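Local coordinates for protein malate dehydrogenase (Pyrococcus horikoshii, PDB 1V9N) that catalyses the NAD-dependent oxidation of (S)-malate to oxaloacetate as a homodimer of the LDH2/MDH2 oxidoreductase family, at residues A138-N150 with N277-H289. Residues are numbered along the deposited sequence; the frame is centred on the assembly and turned at random.
With NDP (NADPH dihydro-nicotinamide-adenine-dinucleotide phosphate), chain B.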
ATOM      1  N   ALA A 138      -5.877  13.844  -9.883  1.00 15.15           N
ATOM      2  CA  ALA A 138      -6.193  12.867 -10.916  1.00 14.71           C
ATOM      3  C   ALA A 138      -7.669  12.458 -10.873  1.00 15.59           C
ATOM      4  O   ALA A 138      -8.315  12.337 -11.913  1.00 15.33           O
ATOM      5  CB  ALA A 138      -5.300  11.640 -10.767  1.00 12.23           C
ATOM      6  N   ALA A 139      -8.200  12.251  -9.674  1.00 15.36           N
ATOM      7  CA  ALA A 139      -9.597  11.858  -9.534  1.00 17.61           C
ATOM      8  C   ALA A 139     -10.537  12.913 -10.114  1.00 19.53           C
ATOM      9  O   ALA A 139     -11.547  12.574 -10.734  1.00 20.56           O
ATOM     10  CB  ALA A 139      -9.934  11.604  -8.064  1.00 14.71           C
ATOM     11  N   GLU A 140     -10.207  14.188  -9.913  1.00 20.53           N
ATOM     12  CA  GLU A 140     -11.035  15.271 -10.436  1.00 21.69           C
ATOM     13  C   GLU A 140     -10.965  15.299 -11.960  1.00 21.26           C
ATOM     14  O   GLU A 140     -11.731  16.005 -12.616  1.00 19.31           O
ATOM     15  CB  GLU A 140     -10.591  16.625  -9.872  1.00 23.21           C
ATOM     16  CG  GLU A 140     -10.762  16.785  -8.359  1.00 28.72           C
ATOM     17  CD  GLU A 140     -12.201  16.598  -7.882  1.00 35.68           C
ATOM     18  OE1 GLU A 140     -13.122  16.587  -8.726  1.00 37.03           O
ATOM     19  OE2 GLU A 140     -12.416  16.471  -6.652  1.00 37.13           O
ATOM     20  N   GLU A 141     -10.037  14.530 -12.519  1.00 20.40           N
ATOM     21  CA  GLU A 141      -9.890  14.445 -13.965  1.00 22.24           C
ATOM     22  C   GLU A 141     -10.514  13.148 -14.487  1.00 20.03           C
ATOM     23  O   GLU A 141     -10.400  12.834 -15.665  1.00 21.50           O
ATOM     24  CB  GLU A 141      -8.410  14.506 -14.359  1.00 24.46           C
ATOM     25  CG  GLU A 141      -7.743  15.832 -14.045  1.00 30.37           C
ATOM     26  CD  GLU A 141      -8.333  16.980 -14.842  1.00 35.75           C
ATOM     27  OE1 GLU A 141      -8.319  16.905 -16.088  1.00 39.39           O
ATOM     28  OE2 GLU A 141      -8.808  17.957 -14.222  1.00 38.87           O
ATOM     29  N   GLY A 142     -11.171  12.405 -13.601  1.00 20.38           N
ATOM     30  CA  GLY A 142     -11.807  11.155 -13.997  1.00 18.91           C
ATOM     31  C   GLY A 142     -10.847   9.980 -14.069  1.00 18.48           C
ATOM     32  O   GLY A 142     -11.059   9.042 -14.840  1.00 19.99           O
HETATM   33  N   MSE A 143      -9.794  10.020 -13.260  1.00 17.65           N
HETATM   34  CA  MSE A 143      -8.791   8.960 -13.253  1.00 18.15           C
HETATM   35  C   MSE A 143      -8.414   8.558 -11.831  1.00 16.47           C
HETATM   36  O   MSE A 143      -8.763   9.241 -10.878  1.00 16.68           O
HETATM   37  CB  MSE A 143      -7.532   9.441 -13.974  1.00 19.39           C
HETATM   38  CG  MSE A 143      -7.792  10.019 -15.348  1.00 25.29           C
HETATM   39 SE   MSE A 143      -6.186  10.701 -16.160  1.00 31.80          SE
HETATM   40  CE  MSE A 143      -7.009  11.680 -17.625  1.00 30.10           C
ATOM     41  N   ILE A 144      -7.704   7.440 -11.697  1.00 16.38           N
ATOM     42  CA  ILE A 144      -7.254   6.982 -10.388  1.00 14.64           C
ATOM     43  C   ILE A 144      -5.895   7.628 -10.134  1.00 16.37           C
ATOM     44  O   ILE A 144      -5.003   7.597 -10.989  1.00 17.09           O
ATOM     45  CB  ILE A 144      -7.082   5.451 -10.332  1.00 16.49           C
ATOM     46  CG1 ILE A 144      -8.444   4.768 -10.506  1.00 14.74           C
ATOM     47  CG2 ILE A 144      -6.410   5.051  -8.996  1.00 13.21           C
ATOM     48  CD1 ILE A 144      -8.378   3.259 -10.551  1.00 14.86           C
ATOM     49  N   GLY A 145      -5.743   8.233  -8.969  1.00 13.93           N
ATOM     50  CA  GLY A 145      -4.485   8.871  -8.653  1.00 14.88           C
ATOM     51  C   GLY A 145      -3.867   8.267  -7.411  1.00 15.17           C
ATOM     52  O   GLY A 145      -4.557   8.010  -6.417  1.00 12.03           O
ATOM     53  N   ILE A 146      -2.565   8.015  -7.487  1.00 12.65           N
ATOM     54  CA  ILE A 146      -1.814   7.472  -6.363  1.00 14.36           C
ATOM     55  C   ILE A 146      -0.604   8.361  -6.127  1.00 14.38           C
ATOM     56  O   ILE A 146       0.100   8.731  -7.075  1.00 12.53           O
ATOM     57  CB  ILE A 146      -1.306   6.043  -6.634  1.00 13.26           C
ATOM     58  CG1 ILE A 146      -2.486   5.071  -6.702  1.00 14.21           C
ATOM     59  CG2 ILE A 146      -0.322   5.627  -5.539  1.00 13.82           C
ATOM     60  CD1 ILE A 146      -2.103   3.686  -7.177  1.00 16.27           C
ATOM     61  N   SER A 147      -0.379   8.727  -4.870  1.00 13.57           N
ATOM     62  CA  SER A 147       0.771   9.549  -4.533  1.00 14.74           C
ATOM     63  C   SER A 147       1.402   9.093  -3.230  1.00 14.24           C
ATOM     64  O   SER A 147       0.710   8.672  -2.308  1.00 14.83           O
ATOM     65  CB  SER A 147       0.384  11.020  -4.422  1.00 16.57           C
ATOM     66  OG  SER A 147       1.549  11.802  -4.225  1.00 21.60           O
HETATM   67  N   MSE A 148       2.727   9.178  -3.170  1.00 13.78           N
HETATM   68  CA  MSE A 148       3.490   8.790  -1.993  1.00 14.93           C
HETATM   69  C   MSE A 148       4.663   9.748  -1.890  1.00 16.43           C
HETATM   70  O   MSE A 148       5.028  10.411  -2.871  1.00 15.30           O
HETATM   71  CB  MSE A 148       4.068   7.380  -2.142  1.00 17.69           C
HETATM   72  CG  MSE A 148       3.077   6.266  -2.385  1.00 20.05           C
HETATM   73 SE   MSE A 148       4.047   4.625  -2.832  1.00 28.45          SE
HETATM   74  CE  MSE A 148       2.587   3.667  -3.684  1.00 19.72           C
ATOM     75  N   THR A 149       5.259   9.799  -0.704  1.00 15.48           N
ATOM     76  CA  THR A 149       6.413  10.646  -0.455  1.00 16.15           C
ATOM     77  C   THR A 149       7.149  10.107   0.766  1.00 16.86           C
ATOM     78  O   THR A 149       6.534   9.553   1.676  1.00 17.89           O
ATOM     79  CB  THR A 149       5.995  12.109  -0.163  1.00 16.42           C
ATOM     80  OG1 THR A 149       7.168  12.913   0.010  1.00 16.36           O
ATOM     81  CG2 THR A 149       5.147  12.190   1.110  1.00 15.29           C
ATOM     82  N   ASN A 150       8.470  10.239   0.779  1.00 16.98           N
ATOM     83  CA  ASN A 150       9.216   9.796   1.936  1.00 16.98           C
ATOM     84  C   ASN A 150       9.371  11.042   2.804  1.00 19.18           C
ATOM     85  O   ASN A 150       8.840  12.109   2.466  1.00 19.03           O
ATOM     86  CB  ASN A 150      10.573   9.191   1.535  1.00 15.73           C
ATOM     87  CG  ASN A 150      11.460  10.158   0.790  1.00 15.83           C
ATOM     88  OD1 ASN A 150      11.151  11.342   0.662  1.00 20.25           O
ATOM     89  ND2 ASN A 150      12.583   9.658   0.297  1.00 18.38           N
ATOM     90  N   ASN A 277      16.318  16.745  -0.227  1.00 18.18           N
ATOM     91  CA  ASN A 277      16.144  15.559  -1.048  1.00 19.60           C
ATOM     92  C   ASN A 277      14.912  14.716  -0.712  1.00 18.56           C
ATOM     93  O   ASN A 277      14.995  13.496  -0.574  1.00 19.99           O
ATOM     94  CB  ASN A 277      17.420  14.708  -0.992  1.00 20.49           C
ATOM     95  CG  ASN A 277      17.683  13.952  -2.288  1.00 24.87           C
ATOM     96  OD1 ASN A 277      17.012  14.172  -3.299  1.00 23.17           O
ATOM     97  ND2 ASN A 277      18.676  13.063  -2.266  1.00 24.00           N
ATOM     98  N   VAL A 278      13.766  15.373  -0.563  1.00 18.98           N
ATOM     99  CA  VAL A 278      12.528  14.650  -0.315  1.00 16.81           C
ATOM    100  C   VAL A 278      12.165  14.104  -1.695  1.00 16.79           C
ATOM    101  O   VAL A 278      12.350  14.794  -2.700  1.00 16.59           O
ATOM    102  CB  VAL A 278      11.393  15.579   0.167  1.00 16.90           C
ATOM    103  CG1 VAL A 278      10.111  14.781   0.321  1.00 16.48           C
ATOM    104  CG2 VAL A 278      11.767  16.221   1.495  1.00 17.99           C
ATOM    105  N   CYS A 279      11.676  12.871  -1.751  1.00 14.95           N
ATOM    106  CA  CYS A 279      11.318  12.269  -3.029  1.00 17.21           C
ATOM    107  C   CYS A 279       9.843  11.884  -3.055  1.00 17.38           C
ATOM    108  O   CYS A 279       9.265  11.561  -2.020  1.00 17.28           O
ATOM    109  CB  CYS A 279      12.202  11.046  -3.293  1.00 15.01           C
ATOM    110  SG  CYS A 279      13.998  11.432  -3.390  1.00 17.02           S
ATOM    111  N   HIS A 280       9.238  11.924  -4.241  1.00 17.83           N
ATOM    112  CA  HIS A 280       7.822  11.601  -4.378  1.00 16.82           C
ATOM    113  C   HIS A 280       7.558  10.575  -5.475  1.00 16.91           C
ATOM    114  O   HIS A 280       8.376  10.378  -6.374  1.00 18.30           O
ATOM    115  CB  HIS A 280       7.006  12.854  -4.722  1.00 16.52           C
ATOM    116  CG  HIS A 280       7.420  14.089  -3.985  1.00 15.87           C
ATOM    117  ND1 HIS A 280       7.537  14.140  -2.612  1.00 16.42           N
ATOM    118  CD2 HIS A 280       7.696  15.337  -4.431  1.00 14.71           C
ATOM    119  CE1 HIS A 280       7.867  15.365  -2.247  1.00 17.15           C
ATOM    120  NE2 HIS A 280       7.970  16.112  -3.332  1.00 16.80           N
ATOM    121  N   PHE A 281       6.392   9.944  -5.391  1.00 16.99           N
ATOM    122  CA  PHE A 281       5.948   8.948  -6.365  1.00 15.84           C
ATOM    123  C   PHE A 281       4.534   9.349  -6.783  1.00 17.29           C
ATOM    124  O   PHE A 281       3.686   9.609  -5.933  1.00 15.20           O
ATOM    125  CB  PHE A 281       5.908   7.552  -5.730  1.00 14.80           C
ATOM    126  CG  PHE A 281       5.343   6.483  -6.634  1.00 15.73           C
ATOM    127  CD1 PHE A 281       6.155   5.819  -7.547  1.00 15.29           C
ATOM    128  CD2 PHE A 281       3.990   6.154  -6.580  1.00 16.93           C
ATOM    129  CE1 PHE A 281       5.633   4.841  -8.395  1.00 17.38           C
ATOM    130  CE2 PHE A 281       3.454   5.177  -7.423  1.00 20.21           C
ATOM    131  CZ  PHE A 281       4.281   4.518  -8.334  1.00 18.78           C
ATOM    132  N   PHE A 282       4.287   9.414  -8.088  1.00 16.49           N
ATOM    133  CA  PHE A 282       2.967   9.771  -8.601  1.00 15.03           C
ATOM    134  C   PHE A 282       2.573   8.749  -9.654  1.00 15.71           C
ATOM    135  O   PHE A 282       3.375   8.388 -10.522  1.00 15.53           O
ATOM    136  CB  PHE A 282       2.985  11.169  -9.231  1.00 15.10           C
ATOM    137  CG  PHE A 282       3.486  12.244  -8.305  1.00 17.70           C
ATOM    138  CD1 PHE A 282       2.654  12.792  -7.332  1.00 17.26           C
ATOM    139  CD2 PHE A 282       4.806  12.687  -8.385  1.00 16.56           C
ATOM    140  CE1 PHE A 282       3.130  13.762  -6.449  1.00 17.21           C
ATOM    141  CE2 PHE A 282       5.292  13.656  -7.507  1.00 17.20           C
ATOM    142  CZ  PHE A 282       4.449  14.195  -6.538  1.00 16.69           C
HETATM  143  N   MSE A 283       1.338   8.273  -9.575  1.00 14.65           N
HETATM  144  CA  MSE A 283       0.857   7.301 -10.534  1.00 14.82           C
HETATM  145  C   MSE A 283      -0.595   7.579 -10.877  1.00 15.82           C
HETATM  146  O   MSE A 283      -1.434   7.780  -9.992  1.00 13.92           O
HETATM  147  CB  MSE A 283       0.987   5.892  -9.973  1.00 19.01           C
HETATM  148  CG  MSE A 283       0.531   4.814 -10.929  1.00 27.61           C
HETATM  149 SE   MSE A 283       0.669   3.097 -10.091  1.00 40.65          SE
HETATM  150  CE  MSE A 283      -1.122   2.441 -10.401  1.00 33.66           C
ATOM    151  N   VAL A 284      -0.888   7.584 -12.170  1.00 12.93           N
ATOM    152  CA  VAL A 284      -2.241   7.837 -12.635  1.00 13.76           C
ATOM    153  C   VAL A 284      -2.674   6.734 -13.579  1.00 14.19           C
ATOM    154  O   VAL A 284      -1.908   6.288 -14.434  1.00 13.52           O
ATOM    155  CB  VAL A 284      -2.334   9.188 -13.387  1.00 12.98           C
ATOM    156  CG1 VAL A 284      -3.763   9.444 -13.852  1.00 10.88           C
ATOM    157  CG2 VAL A 284      -1.857  10.306 -12.488  1.00 11.93           C
ATOM    158  N   ILE A 285      -3.908   6.283 -13.408  1.00 15.43           N
ATOM    159  CA  ILE A 285      -4.456   5.266 -14.279  1.00 15.79           C
ATOM    160  C   ILE A 285      -5.678   5.892 -14.927  1.00 16.90           C
ATOM    161  O   ILE A 285      -6.608   6.305 -14.235  1.00 16.24           O
ATOM    162  CB  ILE A 285      -4.879   4.004 -13.491  1.00 15.44           C
ATOM    163  CG1 ILE A 285      -3.651   3.343 -12.852  1.00 17.30           C
ATOM    164  CG2 ILE A 285      -5.571   3.018 -14.427  1.00 18.07           C
ATOM    165  CD1 ILE A 285      -3.983   2.099 -12.019  1.00 15.56           C
ATOM    166  N   ASP A 286      -5.669   5.995 -16.252  1.00 17.00           N
ATOM    167  CA  ASP A 286      -6.817   6.568 -16.945  1.00 16.63           C
ATOM    168  C   ASP A 286      -7.884   5.486 -17.032  1.00 15.41           C
ATOM    169  O   ASP A 286      -7.835   4.607 -17.888  1.00 14.34           O
ATOM    170  CB  ASP A 286      -6.436   7.048 -18.350  1.00 17.20           C
ATOM    171  CG  ASP A 286      -7.619   7.655 -19.095  1.00 17.13           C
ATOM    172  OD1 ASP A 286      -8.351   8.473 -18.497  1.00 18.33           O
ATOM    173  OD2 ASP A 286      -7.814   7.324 -20.281  1.00 20.27           O
ATOM    174  N   ILE A 287      -8.841   5.554 -16.119  1.00 16.74           N
ATOM    175  CA  ILE A 287      -9.919   4.578 -16.059  1.00 17.12           C
ATOM    176  C   ILE A 287     -10.543   4.235 -17.414  1.00 17.45           C
ATOM    177  O   ILE A 287     -10.749   3.066 -17.719  1.00 17.77           O
ATOM    178  CB  ILE A 287     -11.013   5.072 -15.091  1.00 16.91           C
ATOM    179  CG1 ILE A 287     -10.443   5.111 -13.666  1.00 14.88           C
ATOM    180  CG2 ILE A 287     -12.244   4.159 -15.165  1.00 14.82           C
ATOM    181  CD1 ILE A 287     -11.310   5.879 -12.677  1.00 13.87           C
ATOM    182  N   GLU A 288     -10.827   5.253 -18.223  1.00 17.78           N
ATOM    183  CA  GLU A 288     -11.454   5.068 -19.539  1.00 18.99           C
ATOM    184  C   GLU A 288     -10.740   4.059 -20.449  1.00 18.87           C
ATOM    185  O   GLU A 288     -11.381   3.367 -21.240  1.00 18.90           O
ATOM    186  CB  GLU A 288     -11.568   6.427 -20.248  1.00 19.56           C
ATOM    187  CG  GLU A 288     -12.398   6.439 -21.538  1.00 19.93           C
ATOM    188  CD  GLU A 288     -13.888   6.212 -21.310  1.00 21.61           C
ATOM    189  OE1 GLU A 288     -14.349   6.285 -20.149  1.00 22.05           O
ATOM    190  OE2 GLU A 288     -14.606   5.969 -22.301  1.00 22.76           O
ATOM    191  N   HIS A 289      -9.416   3.983 -20.348  1.00 18.61           N
ATOM    192  CA  HIS A 289      -8.639   3.045 -21.157  1.00 16.93           C
ATOM    193  C   HIS A 289      -8.922   1.597 -20.748  1.00 17.33           C
ATOM    194  O   HIS A 289      -8.612   0.665 -21.488  1.00 17.27           O
ATOM    195  CB  HIS A 289      -7.136   3.310 -21.009  1.00 18.31           C
ATOM    196  CG  HIS A 289      -6.603   4.361 -21.938  1.00 17.25           C
ATOM    197  ND1 HIS A 289      -6.710   5.711 -21.682  1.00 16.95           N
ATOM    198  CD2 HIS A 289      -5.955   4.254 -23.124  1.00 16.61           C
ATOM    199  CE1 HIS A 289      -6.151   6.391 -22.669  1.00 17.14           C
ATOM    200  NE2 HIS A 289      -5.686   5.529 -23.557  1.00 17.05           N
TER
HETATM  201  PA  NDP B 401      -5.834   9.562   9.368  1.00 27.15           P
HETATM  202  O1A NDP B 401      -6.367  10.850   9.738  1.00 29.38           O
HETATM  203  O2A NDP B 401      -5.709   8.412  10.331  1.00 28.04           O
HETATM  204  O5B NDP B 401      -6.678   9.061   8.054  1.00 28.10           O
HETATM  205  C5B NDP B 401      -6.380   7.813   7.401  1.00 26.61           C
HETATM  206  C4B NDP B 401      -7.353   7.727   6.210  1.00 25.06           C
HETATM  207  O4B NDP B 401      -8.473   6.974   6.710  1.00 26.29           O
HETATM  208  C3B NDP B 401      -7.923   9.003   5.655  1.00 25.38           C
HETATM  209  O3B NDP B 401      -8.021   8.856   4.206  1.00 21.60           O
HETATM  210  C2B NDP B 401      -9.271   9.174   6.260  1.00 23.71           C
HETATM  211  O2B NDP B 401     -10.231   9.967   5.540  1.00 23.34           O
HETATM  212  C1B NDP B 401      -9.653   7.747   6.500  1.00 25.55           C
HETATM  213  N9A NDP B 401     -10.492   7.509   7.707  1.00 29.54           N
HETATM  214  C8A NDP B 401     -10.428   8.126   8.989  1.00 29.06           C
HETATM  215  N7A NDP B 401     -11.329   7.623   9.801  1.00 30.72           N
HETATM  216  C5A NDP B 401     -12.005   6.671   9.092  1.00 30.65           C
HETATM  217  C6A NDP B 401     -13.076   5.766   9.380  1.00 31.23           C
HETATM  218  N6A NDP B 401     -13.631   5.748  10.597  1.00 31.29           N
HETATM  219  N1A NDP B 401     -13.533   4.909   8.402  1.00 30.98           N
HETATM  220  C2A NDP B 401     -12.967   4.917   7.152  1.00 29.37           C
HETATM  221  N3A NDP B 401     -11.953   5.726   6.784  1.00 28.90           N
HETATM  222  C4A NDP B 401     -11.511   6.589   7.806  1.00 30.06           C
HETATM  223  O3  NDP B 401      -4.434   9.650   8.659  1.00 29.05           O
HETATM  224  PN  NDP B 401      -2.949  10.087   9.008  1.00 28.90           P
HETATM  225  O1N NDP B 401      -2.140   8.890   8.804  1.00 27.75           O
HETATM  226  O2N NDP B 401      -3.077  10.618  10.408  1.00 31.25           O
HETATM  227  O5D NDP B 401      -2.705  11.225   7.923  1.00 27.80           O
HETATM  228  C5D NDP B 401      -2.079  12.499   8.245  1.00 29.72           C
HETATM  229  C4D NDP B 401      -1.973  13.402   6.957  1.00 28.48           C
HETATM  230  O4D NDP B 401      -0.625  13.830   6.875  1.00 29.86           O
HETATM  231  C3D NDP B 401      -2.271  12.727   5.595  1.00 27.84           C
HETATM  232  O3D NDP B 401      -3.045  13.641   4.807  1.00 27.28           O
HETATM  233  C2D NDP B 401      -0.913  12.399   4.998  1.00 27.69           C
HETATM  234  O2D NDP B 401      -0.957  12.376   3.587  1.00 24.57           O
HETATM  235  C1D NDP B 401      -0.040  13.528   5.607  1.00 27.73           C
HETATM  236  N1N NDP B 401       1.384  13.151   5.815  1.00 25.33           N
HETATM  237  C2N NDP B 401       2.344  13.856   5.035  1.00 24.99           C
HETATM  238  C3N NDP B 401       3.741  13.502   5.240  1.00 25.12           C
HETATM  239  C7N NDP B 401       4.779  14.198   4.474  1.00 24.05           C
HETATM  240  O7N NDP B 401       5.987  13.958   4.597  1.00 24.91           O
HETATM  241  N7N NDP B 401       4.441  15.160   3.573  1.00 24.05           N
HETATM  242  C4N NDP B 401       4.051  12.490   6.198  1.00 27.27           C
HETATM  243  C5N NDP B 401       3.097  11.811   6.944  1.00 26.71           C
HETATM  244  C6N NDP B 401       1.756  12.142   6.760  1.00 26.04           C
HETATM  245  P2B NDP B 401     -10.604  11.446   5.839  1.00 26.07           P
HETATM  246  O1X NDP B 401     -12.066  11.434   5.677  1.00 25.43           O
HETATM  247  O2X NDP B 401      -9.948  12.348   4.842  1.00 24.13           O
HETATM  248  O3X NDP B 401     -10.186  11.807   7.261  1.00 24.43           O
HETATM  249  O   HOH W   1     -10.919   8.051 -17.353  1.00 14.20           O
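Asn150 carries the pairing of two antiparallel strands past their last regular bridge by putting its side-chain amide where a backbone carbonyl would be expected: OD1 accepts from Cys279 N at 2.9 Å, nearly straight at the hydrogen, while Asn150 N donates to Cys279 O. The first torsion (chi1 59°) sets CG between backbone N and carbonyl carbon, folding the amide back to the neighbouring strand, and ND2 turns to Asp253. Exchange of this asparagine for a leucine would probably leave Cys279 N and Asp253 without their amide partners. One residue earlier, Thr149 OG1 and His280 ND1 share a hydrogen bond of 2.9 Å, in the plane of the imidazole at its edge; with NE2 bonded to Ser125 and the ring stacked on Tyr128, its rotation is probably fixed. The branched threonine also sends CG2 to the nicotinamide amide of NADPH, 3.9 Å from N7N.

From this polar end as far as Ile144 and Ile285, paired backbone hydrogen bonds join Ile144 to Ile285, Ile146 to Met283 and Met148 to Phe281, and the side chains of these residues form one apolar face. There Ile146 CD1 lies 3.6 Å from Met283 CE, and the extended Met148, present like Met283 as selenomethionine, brings its selenium obliquely to the Phe281 ring, a Met-aromatic contact. On the face bearing Ser147 and Phe282, glycine suits position 145, since a CB there would come against Ala138 CB.

The pair is central in the mixed sheet, between strands 117-125 and 170-174; helix 97-115 covers Phe282 and Val284, whereas helix 242-258 packs on Met148 and Phe281, and Met283 meets Met283 of the second subunit.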